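Local coordinates for protein hydrogenase maturation factor (Thermoanaerobacter tengcongensis, PDB 3VTI) that accepts a carbamoyl group from HypF and probably dehydrates it with ATP to the nitrile used in maturing [NiFe]-hydrogenases, at residues Asp176-Asn181 with His272-Asp277; Leu52-Thr57 with Ala94-Glu99; Ile268-Ser271 with Asp277-Ile280. One frame throughout, in Å; residues are numbered along the deposited sequence.

Contact 1. Residues Asp176-Asn181 with His272-Asp277; sequences DVAPLN and HEYGKD
Leu180 and Tyr274 are the pair whose CA atoms come nearest across the two segments, 7.3 Å apart. Neither segment is regular: 176-181 is a loop, extended over Val177-Pro179, that ends at Leu180, the N-cap of helix 181-187, while His272-Gly275 forms a type I beta turn closed by Gly275 N to His272 O. A second bond steadies the turn, from Tyr274 N to His272 ND1 at 3.1 Å; it is nearly straight (167°), although the donor lies somewhat out of the imidazole plane.

From this turn Tyr274 is aimed at the loop. Its CG lies beside the backbone N and opposite the carbonyl carbon (chi1 -62°), which carries the ring over to Ala178. The methyl of Ala178 sits above the middle of one face, a CH-pi contact with CB 3.8 Å from the ring centroid and 12° off the normal. Glu273 CG, from the turn itself, covers the opposite face, and the phenol is sandwiched between two aliphatic groups. Pro179 O approaches obliquely, 3.5 Å from Tyr274 CE2. Nearer the ring's root, Leu180 CD2 reaches Tyr274 CB at 3.9 Å.

Several polar groups are bonded outside the two segments. Asn59 receives the amide of Leu180 on OD1 and donates from ND2 to Ala178 O, and the Tyr274 hydroxyl is hydrogen-bonded to Glu99 on helix 83-100. The Leu180 side chain is about 5 Å from that of Asp199, a magnesium ligand.

Between the two segments the chemistry is therefore entirely van der Waals and CH-pi in kind. It suggests that ring shape and apolar fit set how the tyrosine meets the loop, while the bond to Glu99 is likely to limit its swing.

Contact 2. Residues Leu52-Thr57 with Ala94-Glu99; sequences LAVCGT and AEAAKE
Val54 and Ala96 face each other from two neighbouring helices and account for most of the surface they bury. The segment axes approach to 8.7 Å at a shallow 27°, running in the same general direction, and the CA atoms of this pair are 6.3 Å apart. Such proximity is consistent with the small side chain of Ala96: its CB meets Val54 CB at 3.8 Å, so the branch point of the valine, and not merely a tip, bears on the methyl.

The valine adds one of its two branches. CG1 is swung opposite the backbone N (chi1 179°) and slides past Ala96 toward the backbone of the partner helix, coming within 3.7 Å of Ala97 N; the Ala97 methyl is touched more loosely, with its CB 4.3 Å from Val54 CG1. One residue on, Cys55 SG flanks Ala96 CB at 4.2 Å and also packs against Pro179. Met93 lies against Val54 as well, extending the apolar seam along helix 83-100.

Thr124 of strand 120-130 bonds to Ala53 O and to the Thr57 hydroxyl, tying helix 49-60 to the sheet. Helix 83-100 links the parallel neighbours 66-78 and 103-112, making a beta-alpha-beta crossover. Close packing of these two helices belongs to the alpha+beta fold of the N-terminal domain of AIR synthase-related proteins, in which helices pack on a mixed sheet.

Contact 3. Residues Ile268-Ser271 with Asp277-Ile280; sequences IMKS and DAEI
Lys270 reaches from the last turn of helix 262-270 to the chain just before strand 279-285. The side chain runs out extended (chi2 -157°, chi3 174°) and bends only at its end, chi4 -59° bringing NZ onto Ala278 O at 3.1 Å. The ammonium lies in the plane of that carbonyl, on a lone pair. NZ also bonds Lys276 O, its stronger partner, so one charge gathers two backbone carbonyls. Glu279 OE1, 5.0 Å from NZ, and the somewhat more distant Asp277 carboxylate may lend long-range electrostatic support without touching.

Beside the lysine, Met269 CB meets Ala278 CB at 3.9 Å. Met269 CG lies next to its own backbone N, and the side chain, bent at chi3, packs on Leu148 and Ser150. Ala278 also touches Leu266, one turn back on the helix.

A leucine in place of Lys270 would probably leave the carbonyls of Lys276 and Ala278 without their shared donor and the connecting loop freer to shift.

This is a short alpha-to-beta connection, from helix 262-270 into strand 279-285, with the helix packed on the mixed sheet of the AIR synthase-related C-terminal domain.

In the fold
Contact 2 comes first along the chain, in the N-terminal AIR synthase-related part, built on a five-stranded mixed sheet; contacts 1 and 3 belong to the C-terminal part, with its seven-stranded mixed sheet, and share Asp277, since the loop leaving helix 262-270 serves both. Contacts 1 and 3 have centres about 10 Å apart, and Lys276 NZ lies 3.2 Å from Lys270 O. Contacts 1 and 2, centres about 13 Å apart, meet where the tyrosine and proline of contact 1 reach helices 83-100 and 49-60. Contacts 2 and 3 do not touch, with nearest atoms about 13 Å apart. Contact 1 thus bridges the two halves, with the Leu180 side chain about 9 Å from the magnesium ion.

Contact 1. Residues Asp176-Asn181 with His272-Asp277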
ATOM      1  N   ASP C 176      -4.180 -22.157   0.329  1.00 45.01           N
ATOM      2  CA  ASP C 176      -5.094 -22.836   1.238  1.00 44.89           C
ATOM      3  C   ASP C 176      -6.053 -21.869   1.927  1.00 44.30           C
ATOM      4  O   ASP C 176      -6.733 -22.262   2.872  1.00 44.21           O
ATOM      5  CB  ASP C 176      -4.308 -23.633   2.286  1.00 44.45           C
ATOM      6  CG  ASP C 176      -3.474 -22.745   3.215  1.00 43.73           C
ATOM      7  OD1 ASP C 176      -3.219 -21.573   2.883  1.00 42.08           O
ATOM      8  OD2 ASP C 176      -3.063 -23.232   4.294  1.00 45.17           O
ATOM      9  N   VAL C 177      -6.092 -20.614   1.455  1.00 44.01           N
ATOM     10  CA  VAL C 177      -6.913 -19.549   2.052  0.50 43.05           C
ATOM     11  C   VAL C 177      -8.291 -20.048   2.427  1.00 43.03           C
ATOM     12  O   VAL C 177      -9.047 -20.546   1.575  1.00 44.15           O
ATOM     13  CB  VAL C 177      -7.096 -18.339   1.107  1.00 43.48           C
ATOM     14  CG1 VAL C 177      -7.562 -17.115   1.892  1.00 42.26           C
ATOM     15  CG2 VAL C 177      -5.815 -18.029   0.399  1.00 44.52           C
ATOM     16  N   ALA C 178      -8.606 -19.901   3.710  1.00 42.14           N
ATOM     17  CA  ALA C 178      -9.864 -20.363   4.284  1.00 42.33           C
ATOM     18  C   ALA C 178     -10.152 -19.658   5.610  1.00 41.71           C
ATOM     19  O   ALA C 178      -9.218 -19.279   6.323  1.00 40.82           O
ATOM     20  CB  ALA C 178      -9.827 -21.872   4.484  1.00 42.75           C
ATOM     21  N   PRO C 179     -11.448 -19.451   5.932  1.00 42.33           N
ATOM     22  CA  PRO C 179     -11.827 -18.989   7.267  1.00 42.10           C
ATOM     23  C   PRO C 179     -11.958 -20.187   8.194  1.00 42.53           C
ATOM     24  O   PRO C 179     -12.628 -21.171   7.855  1.00 43.33           O
ATOM     25  CB  PRO C 179     -13.190 -18.334   7.034  1.00 43.11           C
ATOM     26  CG  PRO C 179     -13.780 -19.100   5.889  1.00 43.57           C
ATOM     27  CD  PRO C 179     -12.618 -19.569   5.038  1.00 43.54           C
ATOM     28  N   LEU C 180     -11.310 -20.106   9.349  1.00 42.21           N
ATOM     29  CA  LEU C 180     -11.209 -21.246  10.257  1.00 42.80           C
ATOM     30  C   LEU C 180     -12.041 -21.074  11.508  1.00 43.29           C
ATOM     31  O   LEU C 180     -11.975 -21.895  12.424  1.00 44.36           O
ATOM     32  CB  LEU C 180      -9.752 -21.496  10.652  1.00 42.37           C
ATOM     33  CG  LEU C 180      -8.765 -21.852   9.540  1.00 42.99           C
ATOM     34  CD1 LEU C 180      -7.366 -21.748  10.088  1.00 42.36           C
ATOM     35  CD2 LEU C 180      -9.032 -23.252   8.970  1.00 45.33           C
ATOM     36  N   ASN C 181     -12.826 -20.009  11.561  1.00 43.26           N
ATOM     37  CA  ASN C 181     -13.639 -19.756  12.739  1.00 44.01           C
ATOM     38  C   ASN C 181     -14.627 -20.888  13.036  1.00 45.15           C
ATOM     39  O   ASN C 181     -14.957 -21.116  14.198  1.00 46.42           O
ATOM     40  CB  ASN C 181     -14.359 -18.418  12.624  1.00 43.96           C
ATOM     41  CG  ASN C 181     -15.306 -18.366  11.453  1.00 44.55           C
ATOM     42  OD1 ASN C 181     -14.975 -18.793  10.346  1.00 44.06           O
ATOM     43  ND2 ASN C 181     -16.499 -17.836  11.689  1.00 45.43           N
ATOM     44  N   HIS C 272     -14.034 -32.002  10.373  1.00 53.11           N
ATOM     45  CA  HIS C 272     -14.347 -30.687   9.819  1.00 51.69           C
ATOM     46  C   HIS C 272     -13.670 -30.513   8.463  1.00 51.19           C
ATOM     47  O   HIS C 272     -12.516 -30.905   8.282  1.00 50.88           O
ATOM     48  CB  HIS C 272     -13.915 -29.585  10.782  1.00 50.11           C
ATOM     49  CG  HIS C 272     -14.347 -28.212  10.370  1.00 48.88           C
ATOM     50  ND1 HIS C 272     -13.695 -27.487   9.398  1.00 46.33           N
ATOM     51  CD2 HIS C 272     -15.359 -27.428  10.806  1.00 48.71           C
ATOM     52  CE1 HIS C 272     -14.292 -26.318   9.248  1.00 45.02           C
ATOM     53  NE2 HIS C 272     -15.304 -26.258  10.093  1.00 46.52           N
ATOM     54  N   GLU C 273     -14.393 -29.915   7.519  1.00 51.57           N
ATOM     55  CA  GLU C 273     -13.927 -29.763   6.130  1.00 51.96           C
ATOM     56  C   GLU C 273     -12.508 -29.189   5.972  1.00 50.04           C
ATOM     57  O   GLU C 273     -11.794 -29.584   5.053  1.00 50.53           O
ATOM     58  CB  GLU C 273     -14.928 -28.947   5.301  1.00 52.54           C
ATOM     59  CG  GLU C 273     -15.058 -27.484   5.735  1.00 53.80           C
ATOM     60  CD  GLU C 273     -16.117 -26.722   4.958  1.00 58.21           C
ATOM     61  OE1 GLU C 273     -16.276 -26.978   3.735  1.00 60.60           O
ATOM     62  OE2 GLU C 273     -16.783 -25.860   5.576  1.00 58.38           O
ATOM     63  N   TYR C 274     -12.102 -28.277   6.854  1.00 48.28           N
ATOM     64  CA  TYR C 274     -10.747 -27.702   6.783  1.00 46.73           C
ATOM     65  C   TYR C 274      -9.751 -28.394   7.704  1.00 46.33           C
ATOM     66  O   TYR C 274      -8.651 -27.895   7.907  1.00 44.89           O
ATOM     67  CB  TYR C 274     -10.764 -26.194   7.074  1.00 45.46           C
ATOM     68  CG  TYR C 274     -11.573 -25.392   6.084  1.00 45.92           C
ATOM     69  CD1 TYR C 274     -11.352 -25.518   4.709  1.00 46.44           C
ATOM     70  CD2 TYR C 274     -12.569 -24.510   6.517  1.00 45.79           C
ATOM     71  CE1 TYR C 274     -12.108 -24.790   3.791  1.00 47.70           C
ATOM     72  CE2 TYR C 274     -13.323 -23.771   5.609  1.00 45.99           C
ATOM     73  CZ  TYR C 274     -13.088 -23.920   4.250  1.00 47.87           C
ATOM     74  OH  TYR C 274     -13.818 -23.201   3.338  1.00 49.50           O
ATOM     75  N   GLY C 275     -10.141 -29.544   8.257  1.00 47.51           N
ATOM     76  CA  GLY C 275      -9.306 -30.259   9.224  1.00 47.15           C
ATOM     77  C   GLY C 275      -9.014 -31.718   8.907  1.00 48.21           C
ATOM     78  O   GLY C 275      -8.573 -32.456   9.780  1.00 48.89           O
ATOM     79  N   LYS C 276      -9.241 -32.132   7.663  1.00 48.50           N
ATOM     80  CA  LYS C 276      -9.082 -33.539   7.269  1.00 49.82           C
ATOM     81  C   LYS C 276      -7.646 -34.060   7.359  1.00 49.74           C
ATOM     82  O   LYS C 276      -7.432 -35.253   7.576  1.00 51.07           O
ATOM     83  CB  LYS C 276      -9.632 -33.787   5.859  1.00 50.61           C
ATOM     84  CG  LYS C 276     -11.123 -33.529   5.687  1.00 51.80           C
ATOM     85  CD  LYS C 276     -11.985 -34.589   6.374  1.00 54.36           C
ATOM     86  CE  LYS C 276     -13.477 -34.326   6.140  1.00 55.58           C
ATOM     87  NZ  LYS C 276     -14.329 -34.971   7.188  1.00 56.60           N
ATOM     88  N   ASP C 277      -6.670 -33.172   7.200  1.00 48.34           N
ATOM     89  CA  ASP C 277      -5.266 -33.571   7.164  1.00 48.59           C
ATOM     90  C   ASP C 277      -4.565 -33.251   8.464  1.00 47.83           C
ATOM     91  O   ASP C 277      -3.334 -33.239   8.515  1.00 47.82           O
ATOM     92  CB  ASP C 277      -4.529 -32.893   6.000  1.00 48.29           C
ATOM     93  CG  ASP C 277      -5.166 -33.182   4.655  1.00 49.75           C
ATOM     94  OD1 ASP C 277      -5.463 -34.364   4.378  1.00 52.78           O
ATOM     95  OD2 ASP C 277      -5.368 -32.226   3.876  1.00 49.75           O
TER

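Contact 2. Residues Leu52-Thr57 with Ala94-Glu99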
ATOM      1  N   LEU C  52      -8.251 -13.350   0.977  1.00 41.54           N
ATOM      2  CA  LEU C  52      -7.171 -13.295   1.943  1.00 40.23           C
ATOM      3  C   LEU C  52      -7.441 -12.257   3.033  1.00 39.61           C
ATOM      4  O   LEU C  52      -7.323 -12.547   4.221  1.00 38.97           O
ATOM      5  CB  LEU C  52      -5.878 -12.983   1.200  1.00 40.30           C
ATOM      6  CG  LEU C  52      -4.544 -13.012   1.929  1.00 40.68           C
ATOM      7  CD1 LEU C  52      -4.424 -14.253   2.806  1.00 40.15           C
ATOM      8  CD2 LEU C  52      -3.388 -12.921   0.926  1.00 41.05           C
ATOM      9  N   ALA C  53      -7.821 -11.051   2.618  1.00 40.01           N
ATOM     10  CA  ALA C  53      -8.055  -9.944   3.533  1.00 39.10           C
ATOM     11  C   ALA C  53      -9.135 -10.274   4.574  1.00 38.70           C
ATOM     12  O   ALA C  53      -9.051  -9.842   5.726  1.00 38.11           O
ATOM     13  CB  ALA C  53      -8.424  -8.708   2.750  1.00 39.26           C
ATOM     14  N   VAL C  54     -10.148 -11.026   4.161  1.00 38.86           N
ATOM     15  CA  VAL C  54     -11.230 -11.393   5.062  1.00 39.31           C
ATOM     16  C   VAL C  54     -10.786 -12.539   5.973  1.00 38.69           C
ATOM     17  O   VAL C  54     -10.786 -12.403   7.190  1.00 38.71           O
ATOM     18  CB  VAL C  54     -12.522 -11.785   4.299  1.00 40.18           C
ATOM     19  CG1 VAL C  54     -13.622 -12.188   5.270  1.00 40.13           C
ATOM     20  CG2 VAL C  54     -12.991 -10.631   3.432  1.00 41.55           C
ATOM     21  N   CYS C  55     -10.384 -13.647   5.364  1.00 38.65           N
ATOM     22  CA  CYS C  55     -10.023 -14.853   6.078  1.00 38.43           C
ATOM     23  C   CYS C  55      -8.975 -14.628   7.155  1.00 37.88           C
ATOM     24  O   CYS C  55      -9.129 -15.086   8.296  1.00 37.51           O
ATOM     25  CB  CYS C  55      -9.580 -15.930   5.090  1.00 38.88           C
ATOM     26  SG  CYS C  55     -10.981 -16.563   4.114  1.00 40.52           S
ATOM     27  N   GLY C  56      -7.924 -13.898   6.795  1.00 37.40           N
ATOM     28  CA  GLY C  56      -6.829 -13.637   7.721  1.00 36.58           C
ATOM     29  C   GLY C  56      -7.269 -12.954   8.996  1.00 36.05           C
ATOM     30  O   GLY C  56      -6.815 -13.287  10.082  1.00 35.87           O
ATOM     31  N   THR C  57      -8.157 -11.983   8.854  1.00 36.42           N
ATOM     32  CA  THR C  57      -8.670 -11.245   9.994  1.00 36.69           C
ATOM     33  C   THR C  57      -9.762 -12.011  10.736  1.00 37.25           C
ATOM     34  O   THR C  57      -9.878 -11.901  11.959  1.00 37.69           O
ATOM     35  CB  THR C  57      -9.158  -9.875   9.560  1.00 37.13           C
ATOM     36  OG1 THR C  57      -8.019  -9.083   9.201  1.00 36.87           O
ATOM     37  CG2 THR C  57      -9.927  -9.191  10.678  1.00 37.40           C
ATOM     38  N   ALA C  94     -16.959 -10.420  -0.220  1.00 49.76           N
ATOM     39  CA  ALA C  94     -18.345 -10.683   0.158  1.00 50.96           C
ATOM     40  C   ALA C  94     -18.567 -12.173   0.445  1.00 50.92           C
ATOM     41  O   ALA C  94     -19.154 -12.523   1.468  1.00 50.68           O
ATOM     42  CB  ALA C  94     -19.313 -10.182  -0.909  1.00 52.67           C
ATOM     43  N   GLU C  95     -18.071 -13.032  -0.446  1.00 51.34           N
ATOM     44  CA  GLU C  95     -18.231 -14.481  -0.315  1.00 52.21           C
ATOM     45  C   GLU C  95     -17.579 -15.062   0.940  1.00 50.63           C
ATOM     46  O   GLU C  95     -18.158 -15.926   1.600  1.00 51.11           O
ATOM     47  CB  GLU C  95     -17.717 -15.195  -1.561  1.00 53.04           C
ATOM     48  CG  GLU C  95     -18.648 -15.041  -2.760  1.00 57.47           C
ATOM     49  CD  GLU C  95     -17.988 -15.408  -4.086  1.00 61.53           C
ATOM     50  OE1 GLU C  95     -16.769 -15.149  -4.255  1.00 60.73           O
ATOM     51  OE2 GLU C  95     -18.704 -15.944  -4.969  1.00 64.47           O
ATOM     52  N   ALA C  96     -16.387 -14.575   1.272  1.00 49.09           N
ATOM     53  CA  ALA C  96     -15.659 -15.049   2.446  1.00 47.79           C
ATOM     54  C   ALA C  96     -16.331 -14.641   3.762  1.00 47.67           C
ATOM     55  O   ALA C  96     -16.391 -15.438   4.704  1.00 47.20           O
ATOM     56  CB  ALA C  96     -14.220 -14.573   2.406  1.00 46.64           C
ATOM     57  N   ALA C  97     -16.835 -13.408   3.818  1.00 48.05           N
ATOM     58  CA  ALA C  97     -17.562 -12.916   4.990  1.00 48.50           C
ATOM     59  C   ALA C  97     -18.841 -13.717   5.206  1.00 50.16           C
ATOM     60  O   ALA C  97     -19.198 -14.038   6.346  1.00 50.34           O
ATOM     61  CB  ALA C  97     -17.873 -11.440   4.854  1.00 48.64           C
ATOM     62  N   LYS C  98     -19.510 -14.051   4.106  1.00 51.73           N
ATOM     63  CA  LYS C  98     -20.723 -14.855   4.132  1.00 53.90           C
ATOM     64  C   LYS C  98     -20.448 -16.260   4.685  1.00 53.58           C
ATOM     65  O   LYS C  98     -21.175 -16.732   5.549  1.00 54.38           O
ATOM     66  CB  LYS C  98     -21.323 -14.934   2.729  1.00 55.59           C
ATOM     67  CG  LYS C  98     -22.836 -15.036   2.698  1.00 59.46           C
ATOM     68  CD  LYS C  98     -23.402 -14.443   1.405  1.00 63.20           C
ATOM     69  CE  LYS C  98     -23.629 -15.513   0.348  1.00 65.08           C
ATOM     70  NZ  LYS C  98     -24.929 -16.200   0.572  1.00 68.00           N
ATOM     71  N   GLU C  99     -19.392 -16.906   4.189  1.00 52.69           N
ATOM     72  CA  GLU C  99     -18.995 -18.236   4.646  1.00 52.42           C
ATOM     73  C   GLU C  99     -18.575 -18.205   6.109  1.00 51.47           C
ATOM     74  O   GLU C  99     -18.943 -19.090   6.886  1.00 52.55           O
ATOM     75  CB  GLU C  99     -17.850 -18.793   3.797  1.00 51.75           C
ATOM     76  CG  GLU C  99     -17.606 -20.294   4.005  1.00 51.91           C
ATOM     77  CD  GLU C  99     -16.180 -20.744   3.669  1.00 50.91           C
ATOM     78  OE1 GLU C  99     -15.572 -20.216   2.705  1.00 49.62           O
ATOM     79  OE2 GLU C  99     -15.672 -21.641   4.376  1.00 49.56           O
TER

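Contact 3. Residues Ile268-Ser271 with Asp277-Ile280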
ATOM      1  N   ILE C 268     -12.000 -33.793  16.475  1.00 54.77           N
ATOM      2  CA  ILE C 268     -12.820 -32.620  16.212  1.00 53.72           C
ATOM      3  C   ILE C 268     -12.397 -31.961  14.908  1.00 52.32           C
ATOM      4  O   ILE C 268     -13.248 -31.542  14.120  1.00 52.52           O
ATOM      5  CB  ILE C 268     -12.766 -31.601  17.386  1.00 53.45           C
ATOM      6  CG1 ILE C 268     -13.671 -32.055  18.537  1.00 54.58           C
ATOM      7  CG2 ILE C 268     -13.162 -30.185  16.920  1.00 51.01           C
ATOM      8  CD1 ILE C 268     -13.359 -31.389  19.866  1.00 54.26           C
ATOM      9  N   MET C 269     -11.089 -31.880  14.679  1.00 51.27           N
ATOM     10  CA  MET C 269     -10.571 -31.303  13.446  1.00 49.72           C
ATOM     11  C   MET C 269     -10.836 -32.213  12.261  1.00 50.63           C
ATOM     12  O   MET C 269     -11.368 -31.760  11.260  1.00 50.24           O
ATOM     13  CB  MET C 269      -9.082 -30.972  13.562  1.00 48.39           C
ATOM     14  CG  MET C 269      -8.822 -29.735  14.377  1.00 47.17           C
ATOM     15  SD  MET C 269      -7.098 -29.219  14.414  1.00 47.56           S
ATOM     16  CE  MET C 269      -6.421 -30.355  15.616  1.00 46.16           C
ATOM     17  N   LYS C 270     -10.499 -33.495  12.386  1.00 52.25           N
ATOM     18  CA  LYS C 270     -10.655 -34.447  11.272  1.00 53.77           C
ATOM     19  C   LYS C 270     -12.088 -34.598  10.748  1.00 54.90           C
ATOM     20  O   LYS C 270     -12.301 -35.099   9.645  1.00 55.57           O
ATOM     21  CB  LYS C 270     -10.066 -35.821  11.623  1.00 55.27           C
ATOM     22  CG  LYS C 270      -8.561 -35.906  11.397  1.00 55.48           C
ATOM     23  CD  LYS C 270      -8.086 -37.340  11.195  1.00 57.86           C
ATOM     24  CE  LYS C 270      -6.600 -37.387  10.817  1.00 58.10           C
ATOM     25  NZ  LYS C 270      -6.255 -36.633   9.555  1.00 55.53           N
ATOM     26  N   SER C 271     -13.061 -34.165  11.545  1.00 55.35           N
ATOM     27  CA  SER C 271     -14.461 -34.265  11.162  1.00 56.79           C
ATOM     28  C   SER C 271     -14.965 -32.920  10.629  1.00 55.31           C
ATOM     29  O   SER C 271     -16.172 -32.724  10.456  1.00 56.27           O
ATOM     30  CB  SER C 271     -15.299 -34.725  12.355  1.00 58.45           C
ATOM     31  OG  SER C 271     -15.389 -33.682  13.313  1.00 58.82           O
ATOM     32  N   ASP C 277      -6.670 -33.172   7.200  1.00 48.34           N
ATOM     33  CA  ASP C 277      -5.266 -33.571   7.164  1.00 48.59           C
ATOM     34  C   ASP C 277      -4.565 -33.251   8.464  1.00 47.83           C
ATOM     35  O   ASP C 277      -3.334 -33.239   8.515  1.00 47.82           O
ATOM     36  CB  ASP C 277      -4.529 -32.893   6.000  1.00 48.29           C
ATOM     37  CG  ASP C 277      -5.166 -33.182   4.655  1.00 49.75           C
ATOM     38  OD1 ASP C 277      -5.463 -34.364   4.378  1.00 52.78           O
ATOM     39  OD2 ASP C 277      -5.368 -32.226   3.876  1.00 49.75           O
ATOM     40  N   ALA C 278      -5.350 -32.992   9.510  1.00 47.46           N
ATOM     41  CA  ALA C 278      -4.803 -32.654  10.826  1.00 46.86           C
ATOM     42  C   ALA C 278      -3.937 -33.764  11.395  1.00 48.14           C
ATOM     43  O   ALA C 278      -4.205 -34.948  11.179  1.00 49.45           O
ATOM     44  CB  ALA C 278      -5.911 -32.310  11.796  1.00 46.69           C
ATOM     45  N   GLU C 279      -2.894 -33.360  12.117  1.00 48.01           N
ATOM     46  CA  GLU C 279      -2.005 -34.285  12.815  1.00 49.39           C
ATOM     47  C   GLU C 279      -1.536 -33.728  14.160  1.00 48.96           C
ATOM     48  O   GLU C 279      -1.326 -32.525  14.315  1.00 47.52           O
ATOM     49  CB  GLU C 279      -0.768 -34.616  11.959  1.00 50.03           C
ATOM     50  CG  GLU C 279      -1.039 -35.218  10.570  1.00 52.23           C
ATOM     51  CD  GLU C 279      -1.344 -36.722  10.580  1.00 56.64           C
ATOM     52  OE1 GLU C 279      -1.342 -37.316   9.475  1.00 58.53           O
ATOM     53  OE2 GLU C 279      -1.581 -37.311  11.669  1.00 57.72           O
ATOM     54  N   ILE C 280      -1.393 -34.630  15.130  1.00 50.50           N
ATOM     55  CA  ILE C 280      -0.572 -34.415  16.309  1.00 50.67           C
ATOM     56  C   ILE C 280       0.866 -34.356  15.792  1.00 50.92           C
ATOM     57  O   ILE C 280       1.330 -35.303  15.151  1.00 51.73           O
ATOM     58  CB  ILE C 280      -0.727 -35.604  17.301  1.00 52.93           C
ATOM     59  CG1 ILE C 280      -2.171 -35.685  17.831  1.00 53.35           C
ATOM     60  CG2 ILE C 280       0.307 -35.527  18.439  1.00 52.99           C
ATOM     61  CD1 ILE C 280      -2.451 -36.875  18.729  1.00 53.61           C
TER